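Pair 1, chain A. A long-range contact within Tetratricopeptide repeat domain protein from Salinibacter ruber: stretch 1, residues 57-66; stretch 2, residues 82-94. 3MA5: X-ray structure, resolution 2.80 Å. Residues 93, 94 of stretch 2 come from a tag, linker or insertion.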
# COMPACT_ATOMS: atom_id res chain seq x y z
N THR A 57 -9.54 -6.69 -5.37
CA THR A 57 -8.25 -7.35 -5.54
C THR A 57 -7.42 -6.92 -6.75
O THR A 57 -6.23 -6.67 -6.63
CB THR A 57 -8.43 -8.87 -5.59
OG1 THR A 57 -7.24 -9.47 -6.11
CG2 THR A 57 -9.63 -9.24 -6.45
N ASP A 58 -8.03 -6.84 -7.91
CA ASP A 58 -7.29 -6.42 -9.09
C ASP A 58 -6.66 -5.04 -8.89
O ASP A 58 -5.57 -4.75 -9.39
CB ASP A 58 -8.23 -6.45 -10.30
CG ASP A 58 -9.10 -7.69 -10.32
OD1 ASP A 58 -10.16 -7.69 -9.66
OD2 ASP A 58 -8.70 -8.68 -10.97
N ASP A 59 -7.36 -4.18 -8.15
CA ASP A 59 -6.85 -2.84 -7.83
C ASP A 59 -5.62 -2.98 -6.92
O ASP A 59 -4.68 -2.20 -7.00
CB ASP A 59 -7.92 -2.04 -7.09
CG ASP A 59 -9.01 -1.56 -8.01
OD1 ASP A 59 -9.21 -2.22 -9.07
OD2 ASP A 59 -9.66 -0.55 -7.68
N ALA A 60 -5.66 -3.99 -6.06
CA ALA A 60 -4.57 -4.23 -5.14
C ALA A 60 -3.29 -4.57 -5.89
O ALA A 60 -2.20 -4.12 -5.53
CB ALA A 60 -4.95 -5.37 -4.19
N ILE A 61 -3.43 -5.37 -6.95
CA ILE A 61 -2.30 -5.81 -7.76
C ILE A 61 -1.66 -4.68 -8.58
O ILE A 61 -0.45 -4.68 -8.81
CB ILE A 61 -2.73 -6.95 -8.69
CG1 ILE A 61 -3.50 -8.00 -7.88
CG2 ILE A 61 -1.50 -7.55 -9.37
CD1 ILE A 61 -3.74 -9.34 -8.56
N ASP A 62 -2.46 -3.71 -9.01
CA ASP A 62 -1.89 -2.61 -9.78
C ASP A 62 -1.17 -1.72 -8.80
O ASP A 62 -0.30 -0.95 -9.20
CB ASP A 62 -2.97 -1.77 -10.47
CG ASP A 62 -3.88 -2.59 -11.36
OD1 ASP A 62 -3.37 -3.48 -12.08
OD2 ASP A 62 -5.11 -2.34 -11.33
N THR A 63 -1.53 -1.83 -7.53
CA THR A 63 -0.87 -1.01 -6.51
C THR A 63 0.43 -1.70 -6.09
O THR A 63 1.47 -1.05 -5.96
CB THR A 63 -1.81 -0.76 -5.32
OG1 THR A 63 -3.00 -0.11 -5.78
CG2 THR A 63 -1.15 0.15 -4.30
N TYR A 64 0.40 -3.01 -5.91
CA TYR A 64 1.61 -3.72 -5.57
C TYR A 64 2.61 -3.51 -6.71
O TYR A 64 3.81 -3.39 -6.49
CB TYR A 64 1.35 -5.22 -5.38
CG TYR A 64 0.48 -5.58 -4.19
CD1 TYR A 64 0.46 -4.77 -3.05
CD2 TYR A 64 -0.29 -6.73 -4.18
CE1 TYR A 64 -0.30 -5.09 -1.95
CE2 TYR A 64 -1.06 -7.06 -3.08
CZ TYR A 64 -1.07 -6.24 -1.96
OH TYR A 64 -1.87 -6.56 -0.88
N ALA A 65 2.10 -3.46 -7.94
CA ALA A 65 2.97 -3.28 -9.09
C ALA A 65 3.53 -1.88 -9.14
O ALA A 65 4.68 -1.68 -9.55
CB ALA A 65 2.23 -3.60 -10.36
N GLN A 66 2.71 -0.91 -8.76
CA GLN A 66 3.16 0.48 -8.73
C GLN A 66 4.22 0.59 -7.62
O GLN A 66 5.22 1.28 -7.76
CB GLN A 66 1.99 1.40 -8.38
CG GLN A 66 0.89 1.49 -9.40
CD GLN A 66 -0.19 2.51 -9.00
OE1 GLN A 66 0.10 3.52 -8.35
NE2 GLN A 66 -1.44 2.25 -9.39
N GLU A 82 8.40 -7.39 0.53
CA GLU A 82 7.04 -7.55 1.02
C GLU A 82 5.99 -7.36 -0.06
O GLU A 82 4.97 -8.05 -0.06
CB GLU A 82 6.79 -6.62 2.22
CG GLU A 82 7.42 -7.12 3.53
CD GLU A 82 6.84 -8.46 3.98
OE1 GLU A 82 7.55 -9.48 3.89
OE2 GLU A 82 5.66 -8.48 4.41
N LEU A 83 6.26 -6.44 -0.98
CA LEU A 83 5.40 -6.13 -2.12
C LEU A 83 5.40 -7.32 -3.08
O LEU A 83 4.35 -7.82 -3.46
CB LEU A 83 5.96 -4.90 -2.83
CG LEU A 83 5.67 -3.53 -2.24
CD1 LEU A 83 6.59 -2.49 -2.83
CD2 LEU A 83 4.23 -3.18 -2.51
N GLN A 84 6.59 -7.76 -3.47
CA GLN A 84 6.72 -8.90 -4.37
C GLN A 84 5.96 -10.08 -3.83
O GLN A 84 5.24 -10.74 -4.57
CB GLN A 84 8.18 -9.29 -4.53
CG GLN A 84 8.98 -8.29 -5.31
CD GLN A 84 10.36 -8.77 -5.63
OE1 GLN A 84 10.99 -8.27 -6.54
NE2 GLN A 84 10.83 -9.75 -4.88
N ASP A 85 6.12 -10.34 -2.53
CA ASP A 85 5.44 -11.45 -1.86
C ASP A 85 3.94 -11.28 -1.88
O ASP A 85 3.19 -12.22 -2.15
CB ASP A 85 5.93 -11.55 -0.41
CG ASP A 85 7.27 -12.26 -0.29
OD1 ASP A 85 7.94 -12.49 -1.33
OD2 ASP A 85 7.66 -12.59 0.85
N ALA A 86 3.50 -10.07 -1.60
CA ALA A 86 2.09 -9.75 -1.56
C ALA A 86 1.43 -9.95 -2.90
O ALA A 86 0.38 -10.58 -3.00
CB ALA A 86 1.90 -8.33 -1.09
N LYS A 87 2.06 -9.40 -3.93
CA LYS A 87 1.58 -9.47 -5.31
C LYS A 87 1.41 -10.91 -5.77
O LYS A 87 0.34 -11.29 -6.25
CB LYS A 87 2.58 -8.74 -6.21
CG LYS A 87 2.22 -8.61 -7.68
CD LYS A 87 3.31 -7.82 -8.42
CE LYS A 87 2.91 -7.46 -9.86
NZ LYS A 87 2.82 -8.66 -10.76
N LEU A 88 2.45 -11.71 -5.62
CA LEU A 88 2.40 -13.11 -6.02
C LEU A 88 1.32 -13.92 -5.33
O LEU A 88 0.79 -14.88 -5.90
CB LEU A 88 3.77 -13.76 -5.81
CG LEU A 88 4.69 -13.74 -7.04
CD1 LEU A 88 4.87 -12.33 -7.58
CD2 LEU A 88 6.00 -14.34 -6.68
N LYS A 89 0.97 -13.54 -4.10
CA LYS A 89 -0.04 -14.28 -3.37
C LYS A 89 -1.42 -13.88 -3.82
O LYS A 89 -2.31 -14.71 -3.96
CB LYS A 89 0.15 -14.04 -1.87
CG LYS A 89 -0.85 -14.72 -0.97
CD LYS A 89 -0.55 -14.36 0.47
CE LYS A 89 -1.62 -14.82 1.42
NZ LYS A 89 -1.24 -14.50 2.84
N ALA A 90 -1.60 -12.59 -4.08
CA ALA A 90 -2.88 -12.09 -4.55
C ALA A 90 -3.19 -12.84 -5.84
O ALA A 90 -4.30 -13.33 -6.05
CB ALA A 90 -2.80 -10.57 -4.81
N GLU A 91 -2.18 -12.94 -6.70
CA GLU A 91 -2.32 -13.63 -7.96
C GLU A 91 -2.68 -15.10 -7.79
O GLU A 91 -3.49 -15.63 -8.55
CB GLU A 91 -1.05 -13.46 -8.77
CG GLU A 91 -1.10 -12.16 -9.56
CD GLU A 91 0.26 -11.52 -9.77
OE1 GLU A 91 1.28 -12.23 -9.68
OE2 GLU A 91 0.29 -10.30 -10.04
N GLY A 92 -2.11 -15.75 -6.79
CA GLY A 92 -2.42 -17.15 -6.56
C GLY A 92 -3.76 -17.34 -5.85
O GLY A 92 -3.89 -18.19 -4.99
N LEU A 93 -4.75 -16.53 -6.21
CA LEU A 93 -6.06 -16.64 -5.60
C LEU A 93 -7.10 -17.12 -6.60
O LEU A 93 -7.87 -18.04 -6.31
CB LEU A 93 -6.51 -15.29 -5.01
CG LEU A 93 -5.75 -14.78 -3.77
CD1 LEU A 93 -6.54 -13.64 -3.12
CD2 LEU A 93 -5.53 -15.93 -2.78
N GLU A 94 -7.11 -16.51 -7.78
CA GLU A 94 -8.06 -16.89 -8.83
C GLU A 94 -7.44 -16.97 -10.23
O GLU A 94 -6.20 -17.15 -10.31
CB GLU A 94 -9.28 -15.94 -8.82
CG GLU A 94 -9.04 -14.61 -8.08
CD GLU A 94 -8.38 -13.55 -8.95
OE1 GLU A 94 -9.11 -12.91 -9.75
OE2 GLU A 94 -7.14 -13.35 -8.85

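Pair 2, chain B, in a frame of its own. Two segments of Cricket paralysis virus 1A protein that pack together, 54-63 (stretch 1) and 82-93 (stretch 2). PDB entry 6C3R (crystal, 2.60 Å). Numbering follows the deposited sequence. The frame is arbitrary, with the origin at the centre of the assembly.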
# COMPACT_ATOMS: atom_id res chain seq x y z
N ASP B 54 10.56 0.30 1.80
CA ASP B 54 10.58 -0.74 2.81
C ASP B 54 9.42 -1.70 2.62
O ASP B 54 9.60 -2.91 2.64
CB ASP B 54 10.46 -0.15 4.22
CG ASP B 54 11.68 0.67 4.64
OD1 ASP B 54 12.81 0.49 4.13
OD2 ASP B 54 11.49 1.51 5.54
N ARG B 55 8.23 -1.14 2.46
CA ARG B 55 7.00 -1.92 2.19
C ARG B 55 7.25 -2.87 1.02
O ARG B 55 7.00 -4.05 1.11
CB ARG B 55 5.84 -0.95 1.91
CG ARG B 55 4.46 -1.34 2.44
CD ARG B 55 3.64 -2.12 1.45
NE ARG B 55 3.69 -1.55 0.09
CZ ARG B 55 3.43 -2.22 -1.04
NH1 ARG B 55 3.05 -3.51 -1.03
NH2 ARG B 55 3.55 -1.58 -2.21
N ILE B 56 7.82 -2.34 -0.07
CA ILE B 56 8.24 -3.12 -1.25
C ILE B 56 9.21 -4.23 -0.85
O ILE B 56 9.00 -5.39 -1.17
CB ILE B 56 8.94 -2.22 -2.34
CG1 ILE B 56 8.08 -1.04 -2.81
CG2 ILE B 56 9.35 -3.03 -3.54
CD1 ILE B 56 6.66 -1.41 -3.16
N LYS B 57 10.28 -3.87 -0.16
CA LYS B 57 11.35 -4.82 0.16
C LYS B 57 10.88 -5.97 1.06
O LYS B 57 11.19 -7.13 0.81
CB LYS B 57 12.53 -4.09 0.78
CG LYS B 57 13.29 -3.22 -0.22
CD LYS B 57 14.19 -4.08 -1.10
CE LYS B 57 14.24 -3.59 -2.55
NZ LYS B 57 14.86 -4.62 -3.43
N ARG B 58 10.10 -5.62 2.07
CA ARG B 58 9.37 -6.59 2.88
C ARG B 58 8.50 -7.57 2.07
O ARG B 58 8.50 -8.77 2.36
CB ARG B 58 8.53 -5.85 3.91
CG ARG B 58 7.67 -6.72 4.80
CD ARG B 58 8.49 -7.57 5.75
NE ARG B 58 7.65 -8.00 6.88
CZ ARG B 58 7.89 -9.04 7.68
NH1 ARG B 58 8.98 -9.80 7.53
NH2 ARG B 58 7.03 -9.32 8.66
N GLU B 59 7.76 -7.07 1.08
CA GLU B 59 6.93 -7.91 0.22
C GLU B 59 7.77 -8.95 -0.55
O GLU B 59 7.44 -10.14 -0.59
CB GLU B 59 6.06 -7.04 -0.73
CG GLU B 59 4.97 -7.83 -1.47
CD GLU B 59 3.84 -6.99 -2.11
OE1 GLU B 59 3.26 -6.11 -1.45
OE2 GLU B 59 3.50 -7.22 -3.29
N GLU B 60 8.88 -8.51 -1.13
CA GLU B 60 9.82 -9.39 -1.86
C GLU B 60 10.44 -10.47 -0.96
O GLU B 60 10.61 -11.60 -1.37
CB GLU B 60 10.96 -8.57 -2.48
CG GLU B 60 10.52 -7.54 -3.52
CD GLU B 60 11.60 -6.49 -3.85
OE1 GLU B 60 12.80 -6.68 -3.47
OE2 GLU B 60 11.23 -5.48 -4.52
N GLU B 61 10.81 -10.07 0.25
CA GLU B 61 11.41 -10.94 1.26
C GLU B 61 10.46 -12.09 1.62
O GLU B 61 10.85 -13.27 1.66
CB GLU B 61 11.77 -10.11 2.49
CG GLU B 61 12.54 -10.84 3.56
CD GLU B 61 12.49 -10.18 4.93
OE1 GLU B 61 13.57 -10.02 5.56
OE2 GLU B 61 11.39 -9.81 5.40
N LEU B 62 9.20 -11.73 1.84
CA LEU B 62 8.15 -12.66 2.19
C LEU B 62 7.74 -13.59 1.04
O LEU B 62 7.52 -14.78 1.26
CB LEU B 62 6.92 -11.89 2.70
CG LEU B 62 7.04 -11.23 4.07
CD1 LEU B 62 5.85 -10.36 4.37
CD2 LEU B 62 7.22 -12.27 5.15
N ARG B 63 7.62 -13.06 -0.18
CA ARG B 63 7.37 -13.92 -1.33
C ARG B 63 8.47 -14.98 -1.44
O ARG B 63 8.19 -16.15 -1.72
CB ARG B 63 7.28 -13.12 -2.64
CG ARG B 63 6.99 -13.97 -3.87
CD ARG B 63 7.12 -13.21 -5.18
NE ARG B 63 6.17 -12.10 -5.25
CZ ARG B 63 6.46 -10.80 -5.16
NH1 ARG B 63 7.69 -10.33 -5.03
NH2 ARG B 63 5.47 -9.93 -5.24
N GLY B 82 1.32 -18.31 8.52
CA GLY B 82 1.61 -17.02 9.14
C GLY B 82 2.42 -16.11 8.23
O GLY B 82 2.21 -14.91 8.24
N LEU B 83 3.34 -16.67 7.46
CA LEU B 83 4.09 -15.88 6.47
C LEU B 83 3.16 -15.35 5.39
O LEU B 83 3.23 -14.20 5.02
CB LEU B 83 5.19 -16.71 5.79
CG LEU B 83 6.42 -17.17 6.57
CD1 LEU B 83 7.18 -18.23 5.81
CD2 LEU B 83 7.32 -15.98 6.86
N VAL B 84 2.27 -16.18 4.90
CA VAL B 84 1.29 -15.72 3.94
C VAL B 84 0.47 -14.57 4.54
O VAL B 84 0.17 -13.60 3.87
CB VAL B 84 0.38 -16.87 3.46
CG1 VAL B 84 -0.69 -16.34 2.52
CG2 VAL B 84 1.21 -17.92 2.74
N TRP B 85 0.08 -14.71 5.80
CA TRP B 85 -0.70 -13.70 6.49
C TRP B 85 0.04 -12.36 6.59
O TRP B 85 -0.54 -11.31 6.38
CB TRP B 85 -1.11 -14.22 7.88
CG TRP B 85 -1.76 -13.17 8.72
CD1 TRP B 85 -1.32 -12.69 9.92
CD2 TRP B 85 -2.95 -12.44 8.41
NE1 TRP B 85 -2.15 -11.70 10.37
CE2 TRP B 85 -3.17 -11.54 9.46
CE3 TRP B 85 -3.86 -12.47 7.33
CZ2 TRP B 85 -4.27 -10.66 9.48
CZ3 TRP B 85 -4.94 -11.60 7.34
CH2 TRP B 85 -5.14 -10.71 8.41
N LYS B 86 1.33 -12.41 6.91
CA LYS B 86 2.19 -11.22 6.87
C LYS B 86 2.32 -10.57 5.50
O LYS B 86 2.39 -9.36 5.40
CB LYS B 86 3.57 -11.54 7.38
CG LYS B 86 3.63 -11.69 8.87
CD LYS B 86 4.90 -12.45 9.21
CE LYS B 86 5.21 -12.41 10.69
NZ LYS B 86 6.16 -13.52 10.98
N PHE B 87 2.41 -11.39 4.46
CA PHE B 87 2.38 -10.91 3.08
C PHE B 87 1.06 -10.21 2.82
O PHE B 87 1.06 -9.06 2.40
CB PHE B 87 2.57 -12.06 2.09
CG PHE B 87 2.63 -11.62 0.66
CD1 PHE B 87 1.47 -11.50 -0.09
CD2 PHE B 87 3.84 -11.30 0.07
CE1 PHE B 87 1.49 -11.06 -1.42
CE2 PHE B 87 3.89 -10.89 -1.25
CZ PHE B 87 2.70 -10.75 -2.00
N VAL B 88 -0.04 -10.90 3.07
CA VAL B 88 -1.39 -10.36 2.93
C VAL B 88 -1.55 -9.05 3.72
O VAL B 88 -2.06 -8.08 3.19
CB VAL B 88 -2.44 -11.41 3.35
CG1 VAL B 88 -3.78 -10.80 3.69
CG2 VAL B 88 -2.63 -12.44 2.24
N GLN B 89 -1.09 -8.99 4.97
CA GLN B 89 -1.09 -7.73 5.73
C GLN B 89 -0.30 -6.62 5.02
O GLN B 89 -0.77 -5.50 4.90
CB GLN B 89 -0.51 -7.92 7.13
CG GLN B 89 -1.47 -8.55 8.12
CD GLN B 89 -0.96 -8.54 9.57
OE1 GLN B 89 -1.68 -8.96 10.49
NE2 GLN B 89 0.29 -8.08 9.78
N ASN B 90 0.89 -6.95 4.55
CA ASN B 90 1.73 -5.97 3.89
C ASN B 90 1.27 -5.60 2.47
O ASN B 90 1.64 -4.54 1.96
CB ASN B 90 3.18 -6.45 3.89
CG ASN B 90 4.18 -5.30 3.87
OD1 ASN B 90 4.18 -4.43 4.76
ND2 ASN B 90 5.05 -5.30 2.87
N TYR B 91 0.48 -6.44 1.82
CA TYR B 91 0.01 -6.11 0.48
C TYR B 91 -0.99 -4.93 0.53
O TYR B 91 -1.71 -4.73 1.50
CB TYR B 91 -0.57 -7.33 -0.26
CG TYR B 91 -0.98 -7.03 -1.69
CD1 TYR B 91 -0.04 -6.92 -2.71
CD2 TYR B 91 -2.31 -6.84 -2.02
CE1 TYR B 91 -0.42 -6.64 -4.02
CE2 TYR B 91 -2.71 -6.57 -3.31
CZ TYR B 91 -1.77 -6.46 -4.32
OH TYR B 91 -2.20 -6.17 -5.61
N CYS B 92 -0.99 -4.14 -0.53
CA CYS B 92 -1.74 -2.92 -0.60
C CYS B 92 -2.18 -2.82 -2.07
O CYS B 92 -1.38 -2.44 -2.91
CB CYS B 92 -0.80 -1.79 -0.18
SG CYS B 92 -1.26 -0.12 -0.65
N PRO B 93 -3.43 -3.20 -2.38
CA PRO B 93 -3.86 -3.46 -3.77
C PRO B 93 -3.73 -2.28 -4.74
O PRO B 93 -4.42 -1.27 -4.53
CB PRO B 93 -5.33 -3.89 -3.62
CG PRO B 93 -5.76 -3.33 -2.31
CD PRO B 93 -4.55 -3.38 -1.43

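Pair 1 joins its two helices without a single hydrogen bond between the stretches, whereas pair 2 adds two weak ones where Arg B55 meets Asn B90: ND2 of Asn B90 donates to O of Arg B55 (2.9 Å), and NH1 of Arg B55 donates to O of Asn B90 (3.5 Å). The matching residues in pair 1, Thr A57 and Ala A90, make no such link; the methyl of Ala A90 instead packs against apolar groups, its CB lying 4.1 Å from CD1 of Ile A61 and 4.3 Å from CE2 of Tyr A64.

The backbones are nearly the same. Each pair consists of two roughly antiparallel helices, with 153° between their directions in pair 1 and 155° in pair 2, and closest axis approaches of 9.2 and 9.5 Å. Fourteen central residues superpose with an RMSD of 0.3 Å. The buried surface is 500 Å² in pair 1 and 581 Å² in pair 2.

At the centre, Tyr A64 matches Leu B62, and both point toward the opposing helix with chi1 in the m well. Tyr A64 is a knob among Leu A83, Ala A86, Lys A87 and Ala A90. CB of Ala A86 lies over one face of the ring, 3.7 Å from CZ of Tyr A64, in a CH-pi contact 15° off the ring normal, while CB of Ala A90 sits at the ring edge. Two alanines thus leave space for a broad aromatic side chain. In pair 2 the sizes are redistributed: the central residue is the smaller Leu B62, and the positions of Ala A86 and Ala A90 hold Lys B86 and Asn B90. CD1 of Leu B62 comes 3.7 Å from C of Lys B86 and 3.6 Å from N of Phe B87. Both pairs have leucine at the match of Leu A83 and Leu B83, whose CD2 atoms lie 4.1 Å from CD1 of Tyr A64 and from CD2 of Leu B62, respectively.

Lys A87 and Phe B87 occupy the same position, both with chi1 t and with side-chain centres only 0.9 Å apart after superposition. The lysine uses its aliphatic chain for packing: its CG is 4.2 Å from CG2 of Ile A61 and its CE 4.0 Å from CB of Ala A65. Its NZ forms a salt bridge with OE2 of Glu A91 at 3.1 Å, within its own stretch. Phe B87 fills this place with a ring, whose CE2 approaches CG of Glu B59 to 3.3 Å and lies over one face of the Arg B63 guanidinium.

Glu B59 matches Ile A61, so a charged residue stands where pair 1 has an apolar one; its OE1 forms a salt bridge with NH1 of Arg B55 at 2.6 Å, again within one stretch. Charge therefore accompanies both contacts, yet neither has a salt bridge between its helices. After the second helix of pair 1, the tag residue Glu A94 brings OE1 within 4.4 Å of OD2 of Asp A58, a proximity of like charges.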